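Local structure of Exo-beta-1,3-galactanase (Bifidobacterium bifidum, 5FLW) at residues H158-Y163 with Y200-S205. The protein is a putative exo-beta-1,3-galactanase of glycoside hydrolase family 43, which probably releases galactose from the ends of beta-1,3-linked galactan chains. Numbering follows the deposited sequence.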
loop_
_atom_site.group_PDB
_atom_site.type_symbol
_atom_site.label_atom_id
_atom_site.label_comp_id
_atom_site.label_asym_id
_atom_site.label_seq_id
_atom_site.Cartn_x
_atom_site.Cartn_y
_atom_site.Cartn_z
ATOM N N HIS A 158 -16.270 -7.769 -8.208
ATOM C CA HIS A 158 -15.580 -8.428 -9.327
ATOM C C HIS A 158 -14.289 -9.146 -8.959
ATOM O O HIS A 158 -14.013 -10.241 -9.493
ATOM C CB HIS A 158 -15.297 -7.461 -10.505
ATOM C CG HIS A 158 -16.523 -6.803 -11.058
ATOM N ND1 HIS A 158 -16.768 -5.456 -10.938
ATOM C CD2 HIS A 158 -17.587 -7.319 -11.713
ATOM C CE1 HIS A 158 -17.923 -5.160 -11.506
ATOM N NE2 HIS A 158 -18.440 -6.275 -11.985
ATOM N N GLY A 159 -13.480 -8.560 -8.093
ATOM C CA GLY A 159 -12.166 -9.062 -7.784
ATOM C C GLY A 159 -11.243 -7.887 -7.598
ATOM O O GLY A 159 -11.679 -6.736 -7.524
ATOM N N THR A 160 -9.942 -8.166 -7.514
ATOM C CA THR A 160 -8.968 -7.094 -7.375
ATOM C C THR A 160 -8.328 -6.839 -8.740
ATOM O O THR A 160 -7.810 -7.775 -9.376
ATOM C CB THR A 160 -7.965 -7.399 -6.266
ATOM O OG1 THR A 160 -8.709 -7.531 -5.043
ATOM C CG2 THR A 160 -6.926 -6.279 -6.124
ATOM N N HIS A 161 -8.447 -5.585 -9.211
ATOM C CA HIS A 161 -7.980 -5.181 -10.529
ATOM C C HIS A 161 -6.516 -4.773 -10.484
ATOM O O HIS A 161 -6.030 -4.220 -9.491
ATOM C CB HIS A 161 -8.741 -3.955 -11.047
ATOM C CG HIS A 161 -10.216 -4.156 -11.205
ATOM N ND1 HIS A 161 -10.808 -4.419 -12.422
ATOM C CD2 HIS A 161 -11.222 -4.104 -10.300
ATOM C CE1 HIS A 161 -12.117 -4.524 -12.260
ATOM N NE2 HIS A 161 -12.393 -4.352 -10.980
ATOM N N ILE A 162 -5.841 -4.984 -11.607
ATOM C CA ILE A 162 -4.647 -4.237 -11.988
ATOM C C ILE A 162 -5.091 -3.312 -13.113
ATOM O O ILE A 162 -5.527 -3.782 -14.173
ATOM C CB ILE A 162 -3.511 -5.158 -12.464
ATOM C CG1 ILE A 162 -3.116 -6.164 -11.360
ATOM C CG2 ILE A 162 -2.326 -4.316 -12.938
ATOM C CD1 ILE A 162 -2.079 -7.194 -11.764
ATOM N N TYR A 163 -5.043 -2.001 -12.868
ATOM C CA TYR A 163 -5.432 -0.992 -13.845
ATOM C C TYR A 163 -4.183 -0.295 -14.376
ATOM O O TYR A 163 -3.344 0.151 -13.584
ATOM C CB TYR A 163 -6.286 0.069 -13.168
ATOM C CG TYR A 163 -7.693 -0.329 -12.796
ATOM C CD1 TYR A 163 -8.562 -0.902 -13.741
ATOM C CD2 TYR A 163 -8.186 -0.060 -11.515
ATOM C CE1 TYR A 163 -9.881 -1.224 -13.392
ATOM C CE2 TYR A 163 -9.483 -0.389 -11.161
ATOM C CZ TYR A 163 -10.324 -0.955 -12.096
ATOM O OH TYR A 163 -11.602 -1.276 -11.738
ATOM N N TYR A 200 6.297 -11.505 -11.567
ATOM C CA TYR A 200 5.562 -10.596 -10.684
ATOM C C TYR A 200 5.033 -11.368 -9.480
ATOM O O TYR A 200 4.549 -12.497 -9.615
ATOM C CB TYR A 200 4.373 -9.981 -11.426
ATOM C CG TYR A 200 4.738 -9.201 -12.676
ATOM C CD1 TYR A 200 5.152 -7.874 -12.590
ATOM C CD2 TYR A 200 4.670 -9.798 -13.949
ATOM C CE1 TYR A 200 5.485 -7.158 -13.727
ATOM C CE2 TYR A 200 5.004 -9.088 -15.094
ATOM C CZ TYR A 200 5.417 -7.766 -14.978
ATOM O OH TYR A 200 5.748 -7.039 -16.110
ATOM N N TYR A 201 5.141 -10.763 -8.302
ATOM C CA TYR A 201 4.611 -11.335 -7.070
ATOM C C TYR A 201 3.582 -10.347 -6.531
ATOM O O TYR A 201 3.900 -9.175 -6.335
ATOM C CB TYR A 201 5.708 -11.563 -6.019
ATOM C CG TYR A 201 6.823 -12.558 -6.398
ATOM C CD1 TYR A 201 7.738 -12.267 -7.410
ATOM C CD2 TYR A 201 6.983 -13.757 -5.692
ATOM C CE1 TYR A 201 8.766 -13.164 -7.745
ATOM C CE2 TYR A 201 7.998 -14.659 -6.009
ATOM C CZ TYR A 201 8.888 -14.361 -7.039
ATOM O OH TYR A 201 9.915 -15.248 -7.351
ATOM N N TRP A 202 2.358 -10.829 -6.306
ATOM C CA TRP A 202 1.213 -10.027 -5.892
ATOM C C TRP A 202 0.725 -10.569 -4.553
ATOM O O TRP A 202 0.295 -11.727 -4.468
ATOM C CB TRP A 202 0.128 -10.171 -6.968
ATOM C CG TRP A 202 -1.177 -9.445 -6.794
ATOM C CD1 TRP A 202 -1.597 -8.692 -5.723
ATOM C CD2 TRP A 202 -2.262 -9.425 -7.744
ATOM N NE1 TRP A 202 -2.871 -8.204 -5.954
ATOM C CE2 TRP A 202 -3.298 -8.635 -7.187
ATOM C CE3 TRP A 202 -2.449 -9.987 -9.019
ATOM C CZ2 TRP A 202 -4.515 -8.415 -7.858
ATOM C CZ3 TRP A 202 -3.652 -9.754 -9.692
ATOM C CH2 TRP A 202 -4.664 -8.961 -9.113
ATOM N N PHE A 203 0.777 -9.729 -3.514
ATOM C CA PHE A 203 0.369 -10.081 -2.160
ATOM C C PHE A 203 -0.942 -9.384 -1.809
ATOM O O PHE A 203 -1.214 -8.277 -2.283
ATOM C CB PHE A 203 1.432 -9.644 -1.138
ATOM C CG PHE A 203 2.802 -10.211 -1.404
ATOM C CD1 PHE A 203 3.626 -9.670 -2.388
ATOM C CD2 PHE A 203 3.274 -11.291 -0.669
ATOM C CE1 PHE A 203 4.905 -10.216 -2.631
ATOM C CE2 PHE A 203 4.555 -11.833 -0.909
ATOM C CZ PHE A 203 5.358 -11.287 -1.883
ATOM N N GLY A 204 -1.737 -10.024 -0.940
ATOM C CA GLY A 204 -2.944 -9.398 -0.425
ATOM C C GLY A 204 -3.459 -10.117 0.807
ATOM O O GLY A 204 -2.931 -11.157 1.217
ATOM N N SER A 205 -4.509 -9.541 1.391
ATOM C CA SER A 205 -5.113 -10.044 2.619
ATOM C C SER A 205 -6.538 -10.537 2.381
ATOM O O SER A 205 -7.280 -9.986 1.555
ATOM C CB SER A 205 -5.132 -8.971 3.713
ATOM O OG SER A 205 -5.646 -7.744 3.228
#
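Ile-162 lies over one face of the Trp-202 indole, while Thr-160 meets the rim of its six-membered ring. On the face, Ile-162 CD1 sits 4.1 Å from the centre of that ring, 30° off its normal, an off-centre CH-pi contact. Ile-162 CD1 comes closest to Trp-202 CZ3, at 3.6 Å. Ile-162 CG1 shares this face, 3.9 Å from Trp-202 CH2. Ile-162 and Trp-202 reach toward each other from opposite directions, and the extended end of the isoleucine (chi2 175°) carries CD1 over the ring. At the rim, Thr-160 O lies in the indole plane, 3.4 Å from Trp-202 CH2, and Thr-160 CG2 approaches Trp-202 CZ2 at 3.7 Å. With CG anti to the backbone N (chi1 180°), the indole extends from its strand toward Thr-160 and Ile-162. Trp-227 and Trp-230 make edge-to-face contacts with the same indole, and Ile-193 also touches it. Thr-160 OG1 is hydrogen-bonded to Leu-188 O, outside this contact, and the methyl CG2 meets the indole. The strands belong to successive four-stranded antiparallel sheets, consistent with neighbouring blades of the five-bladed beta-propeller of family 43. Replacing Trp-202 by an alanine would remove the indole face under Ile-162 and the edge beside Thr-160, and would probably open a gap between the sheets. No hydrogen bond joins the segments: buried dispersion contacts hold the face, and the carbonyl oxygen at the rim probably gains a mild electrostatic attraction from the positive edge of the ring.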